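Local coordinates for Non-atp dependent l-selective hydantoinase (PDB 1GKR) that hydrolyses the ring of 5-substituted hydantoins as a zinc-dependent cyclic amidase, with a stereoselectivity that depends on the substrate, at the interface of chains A and B and the interface of chains A and C. Numbering follows the deposited sequence. Chains: chain A/B/C, Non-atp dependent l-selective hydantoinase.

Chain A meets two neighbours of the homotetramer through separate surfaces. Contact 1 joins it to chain B through loop residues of A and the loop and first part of strand 16-25 of B; contacts 2 and 3 join it to chain C. The C-alpha centres of contact 1 lie about 38 Å from those of contacts 2 and 3, which are only about 10 Å apart. Contacts 2 and 3 share helix 214-231 of both chains, and residue 219 serves in both, as C:Glu219 in contact 2 and A:Glu219 in contact 3. Distinct two-fold interfaces on one subunit, a common device of homotetramers, thus link it to both neighbours.

Contact 1: the interface of chains A and B. Residues chain A 375, 382-383; chain B 15, 18.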
loop_
_atom_site.group_PDB
_atom_site.type_symbol
_atom_site.label_atom_id
_atom_site.label_comp_id
_atom_site.label_asym_id
_atom_site.label_seq_id
_atom_site.Cartn_x
_atom_site.Cartn_y
_atom_site.Cartn_z
ATOM N N TYR A 375 26.795 -21.636 1.270
ATOM C CA TYR A 375 25.829 -22.516 1.892
ATOM C C TYR A 375 26.087 -23.966 2.204
ATOM O O TYR A 375 26.726 -24.262 3.221
ATOM C CB TYR A 375 24.459 -22.444 1.222
ATOM C CG TYR A 375 23.434 -23.316 1.946
ATOM C CD1 TYR A 375 23.190 -23.166 3.313
ATOM C CD2 TYR A 375 22.740 -24.314 1.268
ATOM C CE1 TYR A 375 22.280 -23.995 3.984
ATOM C CE2 TYR A 375 21.832 -25.141 1.920
ATOM C CZ TYR A 375 21.600 -24.984 3.277
ATOM O OH TYR A 375 20.681 -25.826 3.899
ATOM N N GLN A 382 24.659 -31.203 6.774
ATOM C CA GLN A 382 24.113 -32.180 5.846
ATOM C C GLN A 382 25.276 -32.985 5.320
ATOM O O GLN A 382 26.423 -32.622 5.539
ATOM C CB GLN A 382 23.402 -31.501 4.687
ATOM C CG GLN A 382 22.221 -30.665 5.118
ATOM C CD GLN A 382 21.428 -30.129 3.942
ATOM O OE1 GLN A 382 20.780 -29.076 4.037
ATOM N NE2 GLN A 382 21.466 -30.855 2.824
ATOM N N VAL A 383 25.000 -34.084 4.635
ATOM C CA VAL A 383 26.089 -34.873 4.100
ATOM C C VAL A 383 26.792 -33.976 3.091
ATOM O O VAL A 383 26.145 -33.409 2.208
ATOM C CB VAL A 383 25.561 -36.159 3.436
ATOM C CG1 VAL A 383 26.605 -36.745 2.498
ATOM C CG2 VAL A 383 25.201 -37.174 4.513
ATOM N N ASP B 15 15.972 -26.634 -0.511
ATOM C CA ASP B 15 17.135 -25.771 -0.582
ATOM C C ASP B 15 18.431 -26.347 -1.152
ATOM O O ASP B 15 19.510 -25.976 -0.721
ATOM C CB ASP B 15 17.398 -25.116 0.778
ATOM C CG ASP B 15 17.491 -26.108 1.891
ATOM O OD1 ASP B 15 18.188 -27.130 1.722
ATOM O OD2 ASP B 15 16.870 -25.853 2.943
ATOM N N THR B 18 21.801 -32.682 -2.691
ATOM C CA THR B 18 22.978 -33.236 -2.039
ATOM C C THR B 18 23.169 -34.685 -2.490
ATOM O O THR B 18 22.212 -35.439 -2.620
ATOM C CB THR B 18 22.907 -33.149 -0.496
ATOM O OG1 THR B 18 21.729 -33.793 -0.024
ATOM C CG2 THR B 18 22.882 -31.687 -0.049
#
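The carboxylate oxygen OD1 of B:Asp15 is approached from chain A by two polar groups, the phenol of A:Tyr375 and the amide of A:Gln382, though at more than hydrogen-bonding distance. The phenol oxygen OH of A:Tyr375 is 3.6 Å from B:Asp15 OD1, and the side chains cross at about a right angle, ring and carboxylate planes 70° apart. Further back along the ring, CE2 of A:Tyr375 lies 3.6 Å from the backbone O of B:Asp15, so the ring spans the backbone and side chain of one residue. With CG opposite its own backbone N (chi1 -177°), the tyrosine reaches out to chain B. Shortening it to an alanine would probably strip this cover from B:Asp15 and open a gap beside its carboxylate. A:Gln382, extended beyond CG, brings OE1 to 4.0 Å from B:Asp15 OD1, the amide and carboxylate planes turned 39° apart. The nitrogen of the same amide turns to strand 16-25, whose residue B:Thr18 crosses the glutamine at about a right angle. The patch is one part of a two-fold interface within the tetramer, and among these residues it is made by contact rather than by bonds. At its far end, the amide NE2 of A:Gln382 meets the methyl CG2 of B:Thr18 at 3.3 Å.

Contact 2: the interface of chains A and C. Residues chain A 163-164, 167, 223, 227; chain C 186, 189, 215, 219.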
loop_
_atom_site.group_PDB
_atom_site.type_symbol
_atom_site.label_atom_id
_atom_site.label_comp_id
_atom_site.label_asym_id
_atom_site.label_seq_id
_atom_site.Cartn_x
_atom_site.Cartn_y
_atom_site.Cartn_z
ATOM N N ASP A 163 25.138 8.896 -4.241
ATOM C CA ASP A 163 24.157 8.024 -4.878
ATOM C C ASP A 163 24.641 7.517 -6.238
ATOM O O ASP A 163 24.421 6.366 -6.586
ATOM C CB ASP A 163 22.803 8.735 -4.996
ATOM C CG ASP A 163 22.256 9.162 -3.639
ATOM O OD1 ASP A 163 22.578 8.492 -2.647
ATOM O OD2 ASP A 163 21.503 10.156 -3.546
ATOM N N GLY A 164 25.335 8.360 -6.991
ATOM C CA GLY A 164 25.838 7.957 -8.294
ATOM C C GLY A 164 26.906 6.887 -8.165
ATOM O O GLY A 164 26.896 5.884 -8.885
ATOM N N PHE A 167 25.279 3.801 -7.037
ATOM C CA PHE A 167 24.557 3.186 -8.140
ATOM C C PHE A 167 25.488 2.421 -9.074
ATOM O O PHE A 167 25.153 1.326 -9.531
ATOM C CB PHE A 167 23.802 4.235 -8.942
ATOM C CG PHE A 167 22.993 3.656 -10.055
ATOM C CD1 PHE A 167 21.885 2.859 -9.781
ATOM C CD2 PHE A 167 23.354 3.870 -11.376
ATOM C CE1 PHE A 167 21.146 2.280 -10.807
ATOM C CE2 PHE A 167 22.626 3.299 -12.411
ATOM C CZ PHE A 167 21.517 2.501 -12.126
ATOM N N ARG A 223 16.189 4.872 0.079
ATOM C CA ARG A 223 17.028 5.244 -1.051
ATOM C C ARG A 223 17.793 4.044 -1.628
ATOM O O ARG A 223 17.837 3.847 -2.844
ATOM C CB ARG A 223 18.019 6.315 -0.613
ATOM C CG ARG A 223 18.353 7.304 -1.701
ATOM C CD ARG A 223 19.502 8.186 -1.327
ATOM N NE ARG A 223 19.532 8.517 0.091
ATOM C CZ ARG A 223 20.664 8.747 0.749
ATOM N NH1 ARG A 223 21.822 8.680 0.102
ATOM N NH2 ARG A 223 20.645 9.022 2.047
ATOM N N LEU A 227 17.384 2.231 -5.451
ATOM C CA LEU A 227 18.497 2.025 -6.364
ATOM C C LEU A 227 18.715 0.554 -6.660
ATOM O O LEU A 227 19.109 0.211 -7.767
ATOM C CB LEU A 227 19.797 2.625 -5.811
ATOM C CG LEU A 227 19.766 4.103 -5.401
ATOM C CD1 LEU A 227 21.183 4.624 -5.302
ATOM C CD2 LEU A 227 19.012 4.901 -6.415
ATOM N N ASN C 186 18.149 13.753 -8.877
ATOM C CA ASN C 186 19.324 13.335 -8.131
ATOM C C ASN C 186 20.573 13.778 -8.894
ATOM O O ASN C 186 20.956 13.183 -9.902
ATOM C CB ASN C 186 19.329 11.823 -7.934
ATOM C CG ASN C 186 20.370 11.394 -6.942
ATOM O OD1 ASN C 186 21.549 11.699 -7.104
ATOM N ND2 ASN C 186 19.945 10.699 -5.897
ATOM N N ILE C 189 23.485 11.074 -9.470
ATOM C CA ILE C 189 23.184 9.967 -10.369
ATOM C C ILE C 189 23.195 10.481 -11.793
ATOM O O ILE C 189 23.670 9.805 -12.703
ATOM C CB ILE C 189 21.815 9.347 -10.044
ATOM C CG1 ILE C 189 21.940 8.503 -8.770
ATOM C CG2 ILE C 189 21.310 8.510 -11.225
ATOM C CD1 ILE C 189 20.618 8.087 -8.182
ATOM N N PHE C 215 13.536 7.065 -12.868
ATOM C CA PHE C 215 13.850 6.477 -11.577
ATOM C C PHE C 215 14.615 7.436 -10.674
ATOM O O PHE C 215 14.427 7.417 -9.457
ATOM C CB PHE C 215 14.567 5.133 -11.754
ATOM C CG PHE C 215 16.056 5.215 -11.750
ATOM C CD1 PHE C 215 16.755 5.372 -10.556
ATOM C CD2 PHE C 215 16.770 5.093 -12.935
ATOM C CE1 PHE C 215 18.147 5.403 -10.536
ATOM C CE2 PHE C 215 18.169 5.123 -12.934
ATOM C CZ PHE C 215 18.859 5.278 -11.734
ATOM N N GLU C 219 13.155 9.215 -7.337
ATOM C CA GLU C 219 13.852 8.990 -6.081
ATOM C C GLU C 219 13.912 10.327 -5.337
ATOM O O GLU C 219 13.677 10.395 -4.128
ATOM C CB GLU C 219 15.261 8.465 -6.349
ATOM C CG GLU C 219 16.100 8.200 -5.105
ATOM C CD GLU C 219 16.660 9.475 -4.472
ATOM O OE1 GLU C 219 17.147 10.338 -5.235
ATOM O OE2 GLU C 219 16.630 9.611 -3.219
#
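The carboxylate of A:Asp163 and the amide of C:Asn186 meet with their planes 63° apart, and the two polar atoms of each group have different partners. ND2 of C:Asn186 donates to OD2 of A:Asp163 at 2.9 Å; the acceptor lies close to the amide plane, whereas the donor comes to the oxygen on its anti side, tilted 26° out of the carboxylate plane. The other carboxylate oxygen, OD1, uses its syn lone pair for the guanidinium NH1 of A:Arg223 at 2.9 Å, a salt bridge within chain A that fixes the carboxylate's rotation. The same ND2 also donates to OE1 of C:Glu219, from above that carboxylate's plane, while OD1 of C:Asn186 accepts from the backbone N of C:Ile189 and so caps the start of helix 187-199. The amide is thus held at both ends, and its donor lies between two acidic side chains, which would probably polarise it. C:Glu219 turns its OE2 alongside the aliphatic part of A:Arg223, whose chain bends at chi3 on its way to A:Asp163. Apolar groups complete this helix-to-helix seam: C:Ile189 lies against A:Asp163 and A:Gly164, its CD1 reaching CD2 of A:Leu227 at 4.0 Å. The two phenylalanine rings are inclined by about 35°, and CZ of C:Phe215 comes at a slant over one face of A:Phe167, 3.9 Å from its edge atom CZ.

Contact 3: the interface of chains A and C. Residues chain A 219, 222, 226; chain C 222, 226.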
loop_
_atom_site.group_PDB
_atom_site.type_symbol
_atom_site.label_atom_id
_atom_site.label_comp_id
_atom_site.label_asym_id
_atom_site.label_seq_id
_atom_site.Cartn_x
_atom_site.Cartn_y
_atom_site.Cartn_z
ATOM N N GLU A 219 15.291 6.862 5.721
ATOM C CA GLU A 219 15.340 7.506 4.418
ATOM C C GLU A 219 16.438 6.819 3.602
ATOM O O GLU A 219 16.261 6.520 2.419
ATOM C CB GLU A 219 15.645 8.994 4.580
ATOM C CG GLU A 219 15.735 9.780 3.278
ATOM C CD GLU A 219 17.049 9.558 2.528
ATOM O OE1 GLU A 219 18.108 9.563 3.195
ATOM O OE2 GLU A 219 17.032 9.395 1.278
ATOM N N GLN A 222 15.302 3.536 2.363
ATOM C CA GLN A 222 14.380 3.772 1.255
ATOM C C GLN A 222 15.145 4.057 -0.037
ATOM O O GLN A 222 14.798 3.555 -1.102
ATOM C CB GLN A 222 13.497 4.956 1.593
ATOM C CG GLN A 222 12.295 5.146 0.700
ATOM C CD GLN A 222 11.003 5.170 1.523
ATOM O OE1 GLN A 222 9.936 5.541 1.024
ATOM N NE2 GLN A 222 11.100 4.768 2.797
ATOM N N LEU A 226 15.387 1.862 -3.539
ATOM C CA LEU A 226 15.041 2.376 -4.861
ATOM C C LEU A 226 16.132 2.148 -5.887
ATOM O O LEU A 226 15.845 1.910 -7.064
ATOM C CB LEU A 226 14.747 3.866 -4.792
ATOM C CG LEU A 226 13.273 4.251 -4.683
ATOM C CD1 LEU A 226 12.571 3.369 -3.641
ATOM C CD2 LEU A 226 13.169 5.730 -4.307
ATOM N N GLN C 222 10.648 11.139 -3.823
ATOM C CA GLN C 222 10.477 10.292 -2.646
ATOM C C GLN C 222 11.237 10.862 -1.450
ATOM O O GLN C 222 10.732 10.886 -0.331
ATOM C CB GLN C 222 10.998 8.903 -2.962
ATOM C CG GLN C 222 10.624 7.828 -1.970
ATOM C CD GLN C 222 9.899 6.672 -2.667
ATOM O OE1 GLN C 222 9.712 5.597 -2.089
ATOM N NE2 GLN C 222 9.486 6.897 -3.921
ATOM N N LEU C 226 9.824 12.401 2.125
ATOM C CA LEU C 226 10.208 11.909 3.443
ATOM C C LEU C 226 10.675 13.011 4.373
ATOM O O LEU C 226 10.435 12.955 5.582
ATOM C CB LEU C 226 11.319 10.877 3.324
ATOM C CG LEU C 226 10.875 9.416 3.336
ATOM C CD1 LEU C 226 9.664 9.223 2.413
ATOM C CD2 LEU C 226 12.045 8.536 2.894
#
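A:Gln222 meets the CD2 methyl of C:Leu226, and C:Gln222 that of A:Leu226; these reciprocal pairs form the first shell of the contact. The carboxamide carbon CD of A:Gln222 lies 3.8 Å from C:Leu226 CD2, and its twin, CD of C:Gln222, is just as far from A:Leu226 CD2. In each pair the side chains are set at a slant, with the methyl against the aliphatic stem and amide of the glutamine. Between the two pairs the glutamines face one another, crossing at about a right angle with their amide planes 76° apart. Their OE1 atoms are modelled 3.1 Å from each other; two carbonyl oxygens can only accept, and both side chains are poorly ordered, so this pairing is doubtful and the amide orientations are uncertain. A further hydrophobic touch comes from A:Glu219, whose CA is 3.8 Å from C:Leu226 CD2. Its CB and CG meet the same methyl, and the chain bends at chi2 (-77°) beyond them. Residues 219, 222 and 226 are spaced to lie along one side of a helix, and all come from helix 214-231. The two copies of that helix run nearly antiparallel past each other, with the self-meeting glutamines marking where the two-fold axis passes between chains A and C.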